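Local coordinates for protein fructose transport system repressor FruR (Pseudomonas putida, PDB 3O74) that probably binds specific operator DNA as a LacI-family dual transcriptional regulator of metabolic genes, with fructose 1-phosphate as its preferred effector, at residues B[217-220]-B[221-224]; B[46-49]-B[50-53]. All coordinates share one frame; numbering follows the deposited sequence.

Overall arrangement
Following the chain from its N terminus, contact 2 comes first, within helix 44-56, between strands 34-39 and 61-64 of the N-terminal half. Contact 1 comes much later, in the connection from strand 210-214 to strand 227-231, where 218-221 make a short 3-10 turn. Both are local, each joining residues within one continuous stretch, so neither closes a long loop, and they follow in series without nesting or crossing. Their centres lie about 37 Å apart, on opposite sides of the chain's centre, and their nearest atoms stay about 24 Å from each other. What they share is the dimer: each also touches the second subunit.

Contact 1. Residues B[217-220]-B[221-224]; sequences NQLL and DFLP
D221 N donates to Q218 O at 3.0 Å, and one residue on F222 N reaches L219 O at the same 3.0 Å; these i to i+3 bonds mark a 3-10 turn. L223 N makes weak bonds to both L219 O and L220 O, each 3.4 Å long. D221 has CG anti to its own carbonyl carbon (chi1 -75°), which sets the carboxylate back over Q218 O; there OD2 and Q218 O, two acceptors, lie 3.2 Å apart. The other oxygen, OD1, forms salt bridges with R268 and K266, and their positive charges probably ease that closeness.

The F222 ring turns an edge to the backbone, with L219 CA 4.0 Å from F222 CD2; Q218 O also lies at this edge, and both are near the ring plane. On another side of the turn L220 and L223 cross at an angle, their CD1 methyls 4.0 Å apart.

Same-chain helix 189-201 takes up this leucine pair, L220 resting on Y189 and L223 on F196. The second subunit supplies Q193, whose O accepts a hydrogen bond from Q218 NE2, and F196, whose ring meets F222; L219 packs on L219 of that subunit, so this link between strands 210-214 and 227-231 forms part of the dimer interface.

Contact 2. Residues B[46-49]-B[50-53]; sequences SERQ and LQQL
Two consecutive turns of helix 44-56 meet here, in the alpha-helical connection between strands 34-39 and 61-64, and successive i to i+4 bonds hold them together. L50 N donates to S46 O at 3.0 Å, Q51 N to E47 O at 2.9 Å and L53 N to Q49 O at 3.2 Å. The bond from Q52 N to R48 O, at 3.3 Å, is weak.

Over this frame R48 and Q51 run side by side and point the same way. Their nearest approach is R48 CG to Q51 NE2, 4.2 Å, and the amide plane stands almost at right angles (87°) to the guanidinium. Q51 has CG anti to its carbonyl carbon (chi1 -71°) and an extended chain beyond it, which brings CG to 3.3 Å from E47 O and lays NE2 alongside R48 CA, 3.8 Å away.

The helix is the connection of a beta-alpha-beta crossover in the N-terminal half of the periplasmic-binding-protein-like core; the two strands it joins are parallel, with strand 4-9 between them in the sheet. The polar ends of three side chains find partners on the segments that follow: R48 NE forms a salt bridge with D72, Q51 OE1 takes a hydrogen bond with S74 OG, and the buried E47 carboxylate accepts three hydrogen bonds, OE2 from Y75 OH and S66 OG and OE1 from C67 N.

L50 turns back along the helix, its CG 3.4 Å from S46 O. On this side the second subunit closes in: its Q34 lies against Q49 and L50, its R29 against S46, and its L36 against L53.

Contact 1. Residues B[217-220]-B[221-224]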
loop_
_atom_site.group_PDB
_atom_site.type_symbol
_atom_site.label_atom_id
_atom_site.label_comp_id
_atom_site.label_asym_id
_atom_site.label_seq_id
_atom_site.Cartn_x
_atom_site.Cartn_y
_atom_site.Cartn_z
ATOM N N ASN B 217 11.798 -0.119 2.291
ATOM C CA ASN B 217 11.005 -1.324 2.357
ATOM C C ASN B 217 11.645 -2.297 3.328
ATOM O O ASN B 217 12.858 -2.511 3.303
ATOM C CB ASN B 217 10.885 -1.946 0.968
ATOM C CG ASN B 217 9.715 -2.893 0.854
ATOM O OD1 ASN B 217 9.791 -4.044 1.282
ATOM N ND2 ASN B 217 8.621 -2.413 0.275
ATOM N N GLN B 218 10.819 -2.879 4.187
ATOM C CA GLN B 218 11.284 -3.755 5.249
ATOM C C GLN B 218 12.194 -4.865 4.734
ATOM O O GLN B 218 13.217 -5.174 5.343
ATOM C CB GLN B 218 10.080 -4.367 5.965
ATOM C CG GLN B 218 10.433 -5.465 6.936
ATOM C CD GLN B 218 9.207 -6.183 7.462
ATOM O OE1 GLN B 218 8.155 -6.191 6.825
ATOM N NE2 GLN B 218 9.338 -6.791 8.630
ATOM N N LEU B 219 11.819 -5.464 3.610
ATOM C CA LEU B 219 12.533 -6.637 3.120
ATOM C C LEU B 219 13.937 -6.303 2.604
ATOM O O LEU B 219 14.744 -7.199 2.361
ATOM C CB LEU B 219 11.700 -7.399 2.079
ATOM C CG LEU B 219 10.295 -7.809 2.533
ATOM C CD1 LEU B 219 9.704 -8.862 1.607
ATOM C CD2 LEU B 219 10.323 -8.326 3.960
ATOM N N LEU B 220 14.229 -5.013 2.459
ATOM C CA LEU B 220 15.581 -4.571 2.134
ATOM C C LEU B 220 16.569 -4.992 3.224
ATOM O O LEU B 220 17.769 -5.114 2.975
ATOM C CB LEU B 220 15.625 -3.053 1.953
ATOM C CG LEU B 220 15.842 -2.506 0.540
ATOM C CD1 LEU B 220 14.982 -3.248 -0.471
ATOM C CD2 LEU B 220 15.573 -1.006 0.490
ATOM N N ASP B 221 16.061 -5.207 4.435
ATOM C CA ASP B 221 16.894 -5.635 5.554
ATOM C C ASP B 221 17.412 -7.058 5.356
ATOM O O ASP B 221 18.393 -7.458 5.977
ATOM C CB ASP B 221 16.120 -5.546 6.872
ATOM C CG ASP B 221 15.951 -4.117 7.363
ATOM O OD1 ASP B 221 16.937 -3.352 7.339
ATOM O OD2 ASP B 221 14.830 -3.766 7.788
ATOM N N PHE B 222 16.741 -7.813 4.489
ATOM C CA PHE B 222 17.066 -9.219 4.265
ATOM C C PHE B 222 17.780 -9.458 2.935
ATOM O O PHE B 222 18.221 -10.574 2.652
ATOM C CB PHE B 222 15.798 -10.071 4.319
ATOM C CG PHE B 222 15.078 -10.007 5.635
ATOM C CD1 PHE B 222 15.304 -10.967 6.608
ATOM C CD2 PHE B 222 14.171 -8.996 5.896
ATOM C CE1 PHE B 222 14.640 -10.916 7.821
ATOM C CE2 PHE B 222 13.505 -8.939 7.106
ATOM C CZ PHE B 222 13.742 -9.901 8.070
ATOM N N LEU B 223 17.866 -8.416 2.114
ATOM C CA LEU B 223 18.580 -8.503 0.845
ATOM C C LEU B 223 20.074 -8.671 1.072
ATOM O O LEU B 223 20.662 -7.959 1.886
ATOM C CB LEU B 223 18.351 -7.249 -0.002
ATOM C CG LEU B 223 17.173 -7.215 -0.971
ATOM C CD1 LEU B 223 17.375 -6.076 -1.953
ATOM C CD2 LEU B 223 17.050 -8.535 -1.705
ATOM N N PRO B 224 20.695 -9.614 0.350
ATOM C CA PRO B 224 22.155 -9.743 0.359
ATOM C C PRO B 224 22.776 -8.488 -0.241
ATOM O O PRO B 224 23.824 -8.022 0.203
ATOM C CB PRO B 224 22.408 -10.942 -0.559
ATOM C CG PRO B 224 21.123 -11.692 -0.581
ATOM C CD PRO B 224 20.055 -10.654 -0.471
#

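Contact 2. Residues B[46-49]-B[50-53]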
loop_
_atom_site.group_PDB
_atom_site.type_symbol
_atom_site.label_atom_id
_atom_site.label_comp_id
_atom_site.label_asym_id
_atom_site.label_seq_id
_atom_site.Cartn_x
_atom_site.Cartn_y
_atom_site.Cartn_z
ATOM N N SER B 46 -8.079 11.725 -15.154
ATOM C CA SER B 46 -8.698 11.125 -13.981
ATOM C C SER B 46 -8.690 12.118 -12.823
ATOM O O SER B 46 -9.661 12.228 -12.079
ATOM C CB SER B 46 -7.974 9.842 -13.582
ATOM O OG SER B 46 -8.075 8.862 -14.599
ATOM N N GLU B 47 -7.591 12.847 -12.677
ATOM C CA GLU B 47 -7.494 13.810 -11.590
ATOM C C GLU B 47 -8.522 14.920 -11.750
ATOM O O GLU B 47 -9.139 15.347 -10.778
ATOM C CB GLU B 47 -6.095 14.408 -11.486
ATOM C CG GLU B 47 -5.988 15.469 -10.402
ATOM C CD GLU B 47 -4.555 15.849 -10.101
ATOM O OE1 GLU B 47 -3.648 15.074 -10.465
ATOM O OE2 GLU B 47 -4.335 16.920 -9.499
ATOM N N ARG B 48 -8.705 15.385 -12.980
ATOM C CA ARG B 48 -9.685 16.430 -13.240
ATOM C C ARG B 48 -11.099 15.938 -12.937
ATOM O O ARG B 48 -11.934 16.697 -12.444
ATOM C CB ARG B 48 -9.566 16.951 -14.673
ATOM C CG ARG B 48 -8.244 17.661 -14.942
ATOM C CD ARG B 48 -8.271 18.444 -16.244
ATOM N NE ARG B 48 -6.948 18.959 -16.592
ATOM C CZ ARG B 48 -6.106 18.348 -17.420
ATOM N NH1 ARG B 48 -6.454 17.202 -17.992
ATOM N NH2 ARG B 48 -4.921 18.883 -17.684
ATOM N N GLN B 49 -11.357 14.665 -13.217
ATOM C CA GLN B 49 -12.627 14.051 -12.840
ATOM C C GLN B 49 -12.817 14.053 -11.321
ATOM O O GLN B 49 -13.921 14.270 -10.827
ATOM C CB GLN B 49 -12.721 12.616 -13.370
ATOM C CG GLN B 49 -12.798 12.503 -14.882
ATOM C CD GLN B 49 -13.348 11.162 -15.340
ATOM O OE1 GLN B 49 -12.893 10.102 -14.902
ATOM N NE2 GLN B 49 -14.334 11.204 -16.230
ATOM N N LEU B 50 -11.741 13.799 -10.585
ATOM C CA LEU B 50 -11.814 13.766 -9.129
ATOM C C LEU B 50 -11.994 15.165 -8.548
ATOM O O LEU B 50 -12.643 15.340 -7.517
ATOM C CB LEU B 50 -10.577 13.087 -8.535
ATOM C CG LEU B 50 -10.457 11.596 -8.858
ATOM C CD1 LEU B 50 -9.209 11.005 -8.230
ATOM C CD2 LEU B 50 -11.691 10.861 -8.380
ATOM N N GLN B 51 -11.416 16.159 -9.215
ATOM C CA GLN B 51 -11.610 17.549 -8.824
ATOM C C GLN B 51 -13.094 17.881 -8.755
ATOM O O GLN B 51 -13.582 18.387 -7.745
ATOM C CB GLN B 51 -10.940 18.492 -9.822
ATOM C CG GLN B 51 -9.429 18.489 -9.781
ATOM C CD GLN B 51 -8.839 19.517 -10.721
ATOM O OE1 GLN B 51 -7.698 19.943 -10.558
ATOM N NE2 GLN B 51 -9.624 19.931 -11.709
ATOM N N GLN B 52 -13.806 17.593 -9.841
ATOM C CA GLN B 52 -15.232 17.880 -9.921
ATOM C C GLN B 52 -15.990 17.114 -8.853
ATOM O O GLN B 52 -16.969 17.606 -8.294
ATOM C CB GLN B 52 -15.777 17.520 -11.303
ATOM C CG GLN B 52 -15.240 18.393 -12.418
ATOM C CD GLN B 52 -15.429 19.870 -12.134
ATOM O OE1 GLN B 52 -14.487 20.565 -11.748
ATOM N NE2 GLN B 52 -16.652 20.357 -12.317
ATOM N N LEU B 53 -15.526 15.902 -8.576
ATOM C CA LEU B 53 -16.149 15.051 -7.575
ATOM C C LEU B 53 -16.054 15.674 -6.189
ATOM O O LEU B 53 -17.055 15.800 -5.486
ATOM C CB LEU B 53 -15.496 13.670 -7.572
ATOM C CG LEU B 53 -16.070 12.665 -6.574
ATOM C CD1 LEU B 53 -17.540 12.431 -6.856
ATOM C CD2 LEU B 53 -15.294 11.364 -6.635
#